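Long-range contact in sialidase B (Streptococcus pneumoniae serotype 4, PDB 4XJW), which cleaves alpha-2,3-, alpha-2,6- and alpha-2,8-linked terminal sialic acids from oligosaccharides, glycoproteins and glycolipids: residues Ala493-Gln505 with Thr516-Met528. The protein carries 1 engineered substitution. Sequence-based numbering, arbitrary orientation.
Sequences ASIPFKNATAEAQ and TFFRTTTGKIAYM
In what is probably the active site of this family 33 sialidase, Glu-503 and Arg-519 meet where the antiparallel hairpin of strands 504-510 and 513-518 opens toward the substrate pocket. Arg-519 NH1 donates to Glu-503 OE2 at 2.8 Å in a salt bridge; OE2 lies close to the guanidinium plane, whereas NH1 comes to it from above the carboxylate plane, the two planes being 64° apart. With CG anti to the backbone N (chi1 171°) and the chain extended to NE, the arginine runs alongside Glu-503, and Thr-501 CB covers one guanidinium face, 3.8 Å above its centre. Tyr-615 OH, of the probable nucleophile, hydrogen-bonds Glu-503 OE1, and the carbonyl of Tyr-551 takes Arg-519 NE. Arg-519 NH2 also lies close to that of Arg-581; with Arg-207 the two probably form the arginine triad that grips the substrate carboxylate in sialidases.

The main chain of the same two residues is joined by Arg-519 N to Glu-503 O (3.0 Å, 167°). Gln-505 and Phe-517 then form a hydrogen-bonded pair, next to the non-hydrogen-bonded pair Ala-504 and Phe-518. This hairpin supplies the first two strands of a four-stranded antiparallel sheet, a blade of the sialidase beta-propeller. The small methyl of Ala-504 fits between Thr-516 CG2 and Phe-518 CB, 3.6 Å from the latter.

On the same side, Ile-495 CG2 touches both Phe-518 CZ (3.8 Å) and Met-528 CE, while Ala-493 CB, on the edge strand of the preceding blade, meets Met-528 SD at 3.5 Å. Farther along, Phe-497 fits among three threonines: Thr-522 CG2 sits at its edge, 3.4 Å from CE1, Thr-520 CB lies 3.4 Å from CZ, and Thr-521 OG1 is beside CD1. Thr-520 OG1 bonds to Lys-524 O and accepts from Thr-522 N in an ST turn.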
ATOM      1  N   ALA A 493      12.205  24.728   5.025  1.00 15.12           N
ATOM      2  CA  ALA A 493      11.642  25.006   6.332  1.00 15.95           C
ATOM      3  C   ALA A 493      12.280  24.071   7.351  1.00 19.32           C
ATOM      4  O   ALA A 493      12.073  22.860   7.317  1.00 16.88           O
ATOM      5  CB  ALA A 493      10.143  24.821   6.312  1.00 17.89           C
ATOM      6  N   SER A 494      13.088  24.627   8.248  1.00 17.74           N
ATOM      7  CA  SER A 494      13.780  23.810   9.243  1.00 18.68           C
ATOM      8  C   SER A 494      12.800  23.108  10.164  1.00 17.17           C
ATOM      9  O   SER A 494      11.770  23.673  10.523  1.00 19.45           O
ATOM     10  CB  SER A 494      14.710  24.692  10.073  1.00 22.31           C
ATOM     11  OG  SER A 494      15.974  24.798   9.457  1.00 32.60           O
ATOM     12  N   ILE A 495      13.122  21.876  10.545  1.00 18.84           N
ATOM     13  CA  ILE A 495      12.307  21.142  11.502  1.00 18.03           C
ATOM     14  C   ILE A 495      13.188  20.598  12.624  1.00 21.03           C
ATOM     15  O   ILE A 495      14.341  20.217  12.386  1.00 22.05           O
ATOM     16  CB  ILE A 495      11.463  20.014  10.820  1.00 17.88           C
ATOM     17  CG1 ILE A 495      12.368  18.999  10.113  1.00 19.76           C
ATOM     18  CG2 ILE A 495      10.453  20.608   9.844  1.00 19.02           C
ATOM     19  CD1 ILE A 495      11.593  17.895   9.386  1.00 21.68           C
ATOM     20  N   PRO A 496      12.654  20.563  13.856  1.00 20.45           N
ATOM     21  CA  PRO A 496      13.474  20.181  15.020  1.00 27.50           C
ATOM     22  C   PRO A 496      13.875  18.701  15.010  1.00 24.48           C
ATOM     23  O   PRO A 496      13.875  18.064  16.066  1.00 32.52           O
ATOM     24  CB  PRO A 496      12.544  20.460  16.212  1.00 32.70           C
ATOM     25  CG  PRO A 496      11.435  21.335  15.675  1.00 32.94           C
ATOM     26  CD  PRO A 496      11.284  20.942  14.243  1.00 26.00           C
ATOM     27  N   PHE A 497      14.236  18.176  13.842  1.00 28.44           N
ATOM     28  CA  PHE A 497      14.449  16.746  13.667  1.00 26.99           C
ATOM     29  C   PHE A 497      15.638  16.431  12.785  1.00 31.72           C
ATOM     30  O   PHE A 497      15.819  17.035  11.728  1.00 33.42           O
ATOM     31  CB  PHE A 497      13.197  16.092  13.064  1.00 26.58           C
ATOM     32  CG  PHE A 497      11.962  16.297  13.883  1.00 24.19           C
ATOM     33  CD1 PHE A 497      11.807  15.632  15.089  1.00 26.88           C
ATOM     34  CD2 PHE A 497      10.963  17.165  13.458  1.00 30.01           C
ATOM     35  CE1 PHE A 497      10.681  15.825  15.858  1.00 22.75           C
ATOM     36  CE2 PHE A 497       9.825  17.364  14.225  1.00 30.13           C
ATOM     37  CZ  PHE A 497       9.690  16.695  15.431  1.00 28.42           C
ATOM     38  N   LYS A 498      16.451  15.482  13.232  1.00 26.97           N
ATOM     39  CA  LYS A 498      17.466  14.901  12.374  1.00 30.79           C
ATOM     40  C   LYS A 498      16.968  13.582  11.807  1.00 27.82           C
ATOM     41  O   LYS A 498      16.420  12.746  12.531  1.00 28.51           O
ATOM     42  CB  LYS A 498      18.764  14.671  13.145  1.00 33.74           C
ATOM     43  CG  LYS A 498      19.658  15.884  13.202  1.00 40.79           C
ATOM     44  CD  LYS A 498      20.939  15.560  13.948  1.00 50.92           C
ATOM     45  CE  LYS A 498      21.787  16.801  14.167  1.00 50.66           C
ATOM     46  NZ  LYS A 498      22.909  16.526  15.108  1.00 51.86           N
ATOM     47  N   ASN A 499      17.142  13.417  10.501  1.00 32.69           N
ATOM     48  CA  ASN A 499      16.878  12.151   9.816  1.00 36.08           C
ATOM     49  C   ASN A 499      15.457  11.588   9.909  1.00 35.78           C
ATOM     50  O   ASN A 499      15.240  10.412   9.635  1.00 41.33           O
ATOM     51  CB  ASN A 499      17.883  11.087  10.266  1.00 39.68           C
ATOM     52  CG  ASN A 499      18.853  10.713   9.172  1.00 46.38           C
ATOM     53  OD1 ASN A 499      18.462  10.136   8.155  1.00 41.70           O
ATOM     54  ND2 ASN A 499      20.130  11.032   9.374  1.00 45.92           N
ATOM     55  N   ALA A 500      14.492  12.419  10.283  1.00 32.98           N
ATOM     56  CA  ALA A 500      13.114  11.959  10.398  1.00 25.28           C
ATOM     57  C   ALA A 500      12.513  11.642   9.026  1.00 20.24           C
ATOM     58  O   ALA A 500      12.890  12.234   8.018  1.00 24.09           O
ATOM     59  CB  ALA A 500      12.271  12.994  11.119  1.00 28.77           C
ATOM     60  N   THR A 501      11.595  10.683   8.995  1.00 18.08           N
ATOM     61  CA  THR A 501      10.755  10.475   7.816  1.00 14.66           C
ATOM     62  C   THR A 501       9.592  11.460   7.917  1.00 14.14           C
ATOM     63  O   THR A 501       8.495  11.097   8.327  1.00 17.75           O
ATOM     64  CB  THR A 501      10.251   9.016   7.771  1.00 17.48           C
ATOM     65  OG1 THR A 501      11.376   8.132   7.876  1.00 18.79           O
ATOM     66  CG2 THR A 501       9.540   8.714   6.470  1.00 15.48           C
ATOM     67  N   ALA A 502       9.849  12.717   7.545  1.00 15.08           N
ATOM     68  CA  ALA A 502       8.910  13.814   7.781  1.00 13.19           C
ATOM     69  C   ALA A 502       7.933  13.988   6.631  1.00 11.18           C
ATOM     70  O   ALA A 502       7.915  15.027   5.964  1.00 14.60           O
ATOM     71  CB  ALA A 502       9.658  15.104   8.029  1.00 12.59           C
ATOM     72  N   GLU A 503       7.122  12.959   6.414  1.00  9.84           N
ATOM     73  CA  GLU A 503       6.120  12.977   5.360  1.00 10.21           C
ATOM     74  C   GLU A 503       5.065  14.032   5.669  1.00 11.84           C
ATOM     75  O   GLU A 503       4.429  13.994   6.722  1.00 10.72           O
ATOM     76  CB  GLU A 503       5.491  11.592   5.232  1.00 10.24           C
ATOM     77  CG  GLU A 503       6.427  10.565   4.601  1.00 10.13           C
ATOM     78  CD  GLU A 503       6.127   9.136   5.011  1.00 12.72           C
ATOM     79  OE1 GLU A 503       6.634   8.220   4.327  1.00 12.18           O
ATOM     80  OE2 GLU A 503       5.401   8.925   6.011  1.00 12.13           O
ATOM     81  N   ALA A 504       4.846  14.942   4.720  1.00  9.40           N
ATOM     82  CA  ALA A 504       4.064  16.151   4.961  1.00 10.17           C
ATOM     83  C   ALA A 504       2.982  16.283   3.909  1.00  9.28           C
ATOM     84  O   ALA A 504       3.219  15.975   2.743  1.00 11.54           O
ATOM     85  CB  ALA A 504       4.963  17.360   4.910  1.00 10.53           C
ATOM     86  N   GLN A 505       1.818  16.785   4.315  1.00  9.62           N
ATOM     87  CA  GLN A 505       0.737  17.063   3.381  1.00  7.89           C
ATOM     88  C   GLN A 505       0.148  18.419   3.725  1.00 11.18           C
ATOM     89  O   GLN A 505       0.125  18.822   4.889  1.00 11.07           O
ATOM     90  CB  GLN A 505      -0.311  15.954   3.452  1.00  8.14           C
ATOM     91  CG  GLN A 505       0.112  14.641   2.766  1.00  9.53           C
ATOM     92  CD  GLN A 505       0.146  14.745   1.233  1.00 10.50           C
ATOM     93  OE1 GLN A 505      -0.847  14.451   0.556  1.00  9.86           O
ATOM     94  NE2 GLN A 505       1.293  15.137   0.689  1.00  9.08           N
ATOM     95  N   THR A 516       0.753  22.921   6.703  1.00 10.73           N
ATOM     96  CA  THR A 516       1.356  21.625   6.407  1.00 11.23           C
ATOM     97  C   THR A 516       1.329  20.764   7.655  1.00 12.11           C
ATOM     98  O   THR A 516       1.802  21.198   8.698  1.00 12.67           O
ATOM     99  CB  THR A 516       2.799  21.808   5.955  1.00  9.66           C
ATOM    100  OG1 THR A 516       2.836  22.654   4.796  1.00 11.64           O
ATOM    101  CG2 THR A 516       3.431  20.469   5.619  1.00 11.72           C
ATOM    102  N   PHE A 517       0.765  19.560   7.550  1.00  8.55           N
ATOM    103  CA  PHE A 517       0.769  18.585   8.640  1.00 11.94           C
ATOM    104  C   PHE A 517       1.806  17.526   8.324  1.00 12.02           C
ATOM    105  O   PHE A 517       1.877  17.039   7.195  1.00 12.81           O
ATOM    106  CB  PHE A 517      -0.613  17.942   8.797  1.00 10.93           C
ATOM    107  CG  PHE A 517      -1.708  18.935   9.067  1.00 10.92           C
ATOM    108  CD1 PHE A 517      -1.956  19.391  10.357  1.00 13.41           C
ATOM    109  CD2 PHE A 517      -2.471  19.433   8.029  1.00 13.87           C
ATOM    110  CE1 PHE A 517      -2.957  20.302  10.609  1.00 12.49           C
ATOM    111  CE2 PHE A 517      -3.478  20.358   8.271  1.00 17.11           C
ATOM    112  CZ  PHE A 517      -3.720  20.797   9.559  1.00 12.70           C
ATOM    113  N   PHE A 518       2.633  17.168   9.302  1.00 12.11           N
ATOM    114  CA  PHE A 518       3.676  16.190   9.017  1.00 12.49           C
ATOM    115  C   PHE A 518       4.031  15.232  10.139  1.00 12.67           C
ATOM    116  O   PHE A 518       3.843  15.516  11.318  1.00 13.13           O
ATOM    117  CB  PHE A 518       4.937  16.845   8.425  1.00 10.79           C
ATOM    118  CG  PHE A 518       5.650  17.801   9.360  1.00 12.84           C
ATOM    119  CD1 PHE A 518       5.147  19.072   9.588  1.00 13.86           C
ATOM    120  CD2 PHE A 518       6.836  17.424   9.977  1.00 13.18           C
ATOM    121  CE1 PHE A 518       5.813  19.960  10.430  1.00 15.98           C
ATOM    122  CE2 PHE A 518       7.509  18.301  10.805  1.00 12.31           C
ATOM    123  CZ  PHE A 518       6.994  19.572  11.034  1.00 14.60           C
ATOM    124  N   ARG A 519       4.523  14.079   9.714  1.00 10.03           N
ATOM    125  CA  ARG A 519       4.956  13.000  10.584  1.00 10.91           C
ATOM    126  C   ARG A 519       6.259  13.381  11.279  1.00 10.93           C
ATOM    127  O   ARG A 519       7.117  14.032  10.676  1.00 10.53           O
ATOM    128  CB  ARG A 519       5.158  11.765   9.696  1.00 11.00           C
ATOM    129  CG  ARG A 519       5.803  10.565  10.352  1.00 12.36           C
ATOM    130  CD  ARG A 519       5.980   9.478   9.299  1.00 11.41           C
ATOM    131  NE  ARG A 519       6.824   8.397   9.790  1.00 13.59           N
ATOM    132  CZ  ARG A 519       7.144   7.326   9.079  1.00 15.50           C
ATOM    133  NH1 ARG A 519       6.682   7.193   7.845  1.00 14.11           N
ATOM    134  NH2 ARG A 519       7.920   6.389   9.607  1.00 12.95           N
ATOM    135  N   THR A 520       6.404  12.964  12.544  1.00 11.57           N
ATOM    136  CA  THR A 520       7.606  13.241  13.338  1.00 12.85           C
ATOM    137  C   THR A 520       8.082  11.996  14.082  1.00 17.01           C
ATOM    138  O   THR A 520       7.595  10.888  13.857  1.00 15.15           O
ATOM    139  CB  THR A 520       7.387  14.346  14.397  1.00 14.97           C
ATOM    140  OG1 THR A 520       6.546  13.861  15.452  1.00 14.73           O
ATOM    141  CG2 THR A 520       6.770  15.590  13.771  1.00 14.77           C
ATOM    142  N   THR A 521       9.018  12.202  15.009  1.00 14.51           N
ATOM    143  CA  THR A 521       9.557  11.116  15.825  1.00 17.24           C
ATOM    144  C   THR A 521       9.107  11.259  17.274  1.00 19.22           C
ATOM    145  O   THR A 521       9.587  10.548  18.156  1.00 19.05           O
ATOM    146  CB  THR A 521      11.091  11.094  15.767  1.00 16.13           C
ATOM    147  OG1 THR A 521      11.600  12.405  16.046  1.00 20.57           O
ATOM    148  CG2 THR A 521      11.578  10.633  14.403  1.00 19.65           C
ATOM    149  N   THR A 522       8.181  12.182  17.512  1.00 14.64           N
ATOM    150  CA  THR A 522       7.750  12.553  18.862  1.00 13.55           C
ATOM    151  C   THR A 522       6.478  11.855  19.337  1.00 14.26           C
ATOM    152  O   THR A 522       6.085  12.018  20.491  1.00 17.19           O
ATOM    153  CB  THR A 522       7.483  14.074  18.970  1.00 16.61           C
ATOM    154  OG1 THR A 522       6.254  14.396  18.301  1.00 18.99           O
ATOM    155  CG2 THR A 522       8.610  14.870  18.356  1.00 18.53           C
ATOM    156  N   GLY A 523       5.824  11.096  18.456  1.00 13.81           N
ATOM    157  CA  GLY A 523       4.516  10.545  18.756  1.00 12.84           C
ATOM    158  C   GLY A 523       3.355  11.508  18.528  1.00 13.85           C
ATOM    159  O   GLY A 523       2.216  11.189  18.856  1.00 15.64           O
ATOM    160  N   LYS A 524       3.648  12.699  18.006  1.00 15.34           N
ATOM    161  CA  LYS A 524       2.613  13.675  17.679  1.00 16.02           C
ATOM    162  C   LYS A 524       2.797  14.189  16.260  1.00 14.29           C
ATOM    163  O   LYS A 524       3.925  14.347  15.785  1.00 17.56           O
ATOM    164  CB  LYS A 524       2.651  14.848  18.659  1.00 19.06           C
ATOM    165  CG  LYS A 524       2.232  14.483  20.077  1.00 20.45           C
ATOM    166  CD  LYS A 524       2.231  15.708  20.987  1.00 34.26           C
ATOM    167  CE  LYS A 524       1.838  15.333  22.411  1.00 32.72           C
ATOM    168  NZ  LYS A 524       1.319  13.935  22.477  1.00 38.21           N
ATOM    169  N   ILE A 525       1.680  14.454  15.592  1.00 13.98           N
ATOM    170  CA  ILE A 525       1.693  15.075  14.278  1.00 12.82           C
ATOM    171  C   ILE A 525       2.047  16.544  14.450  1.00 11.93           C
ATOM    172  O   ILE A 525       1.548  17.199  15.364  1.00 15.14           O
ATOM    173  CB  ILE A 525       0.320  14.916  13.621  1.00 12.33           C
ATOM    174  CG1 ILE A 525       0.038  13.422  13.399  1.00 15.28           C
ATOM    175  CG2 ILE A 525       0.219  15.721  12.310  1.00 14.58           C
ATOM    176  CD1 ILE A 525      -1.393  13.119  12.965  1.00 16.30           C
ATOM    177  N   ALA A 526       2.933  17.050  13.599  1.00 10.40           N
ATOM    178  CA  ALA A 526       3.374  18.437  13.698  1.00 11.83           C
ATOM    179  C   ALA A 526       2.737  19.257  12.598  1.00 15.26           C
ATOM    180  O   ALA A 526       2.153  18.707  11.661  1.00 13.85           O
ATOM    181  CB  ALA A 526       4.890  18.533  13.604  1.00 15.02           C
ATOM    182  N   TYR A 527       2.851  20.573  12.709  1.00 15.23           N
ATOM    183  CA  TYR A 527       2.414  21.448  11.631  1.00 13.38           C
ATOM    184  C   TYR A 527       3.176  22.754  11.596  1.00 14.70           C
ATOM    185  O   TYR A 527       3.774  23.163  12.596  1.00 17.43           O
ATOM    186  CB  TYR A 527       0.895  21.681  11.671  1.00 14.08           C
ATOM    187  CG  TYR A 527       0.385  22.438  12.876  1.00 15.46           C
ATOM    188  CD1 TYR A 527       0.300  23.821  12.858  1.00 14.82           C
ATOM    189  CD2 TYR A 527      -0.026  21.764  14.020  1.00 17.71           C
ATOM    190  CE1 TYR A 527      -0.172  24.517  13.945  1.00 16.78           C
ATOM    191  CE2 TYR A 527      -0.504  22.445  15.115  1.00 18.74           C
ATOM    192  CZ  TYR A 527      -0.573  23.832  15.067  1.00 18.96           C
ATOM    193  OH  TYR A 527      -1.047  24.530  16.153  1.00 22.73           O
ATOM    194  N   MET A 528       3.191  23.369  10.423  1.00 13.73           N
ATOM    195  CA  MET A 528       3.732  24.702  10.228  1.00 13.64           C
ATOM    196  C   MET A 528       2.819  25.414   9.246  1.00 14.40           C
ATOM    197  O   MET A 528       2.025  24.773   8.550  1.00 14.06           O
ATOM    198  CB  MET A 528       5.163  24.662   9.685  1.00 14.31           C
ATOM    199  CG  MET A 528       5.346  23.873   8.394  1.00 14.46           C
ATOM    200  SD  MET A 528       6.983  24.054   7.636  1.00 13.24           S
ATOM    201  CE  MET A 528       8.011  23.218   8.840  1.00 11.22           C
TER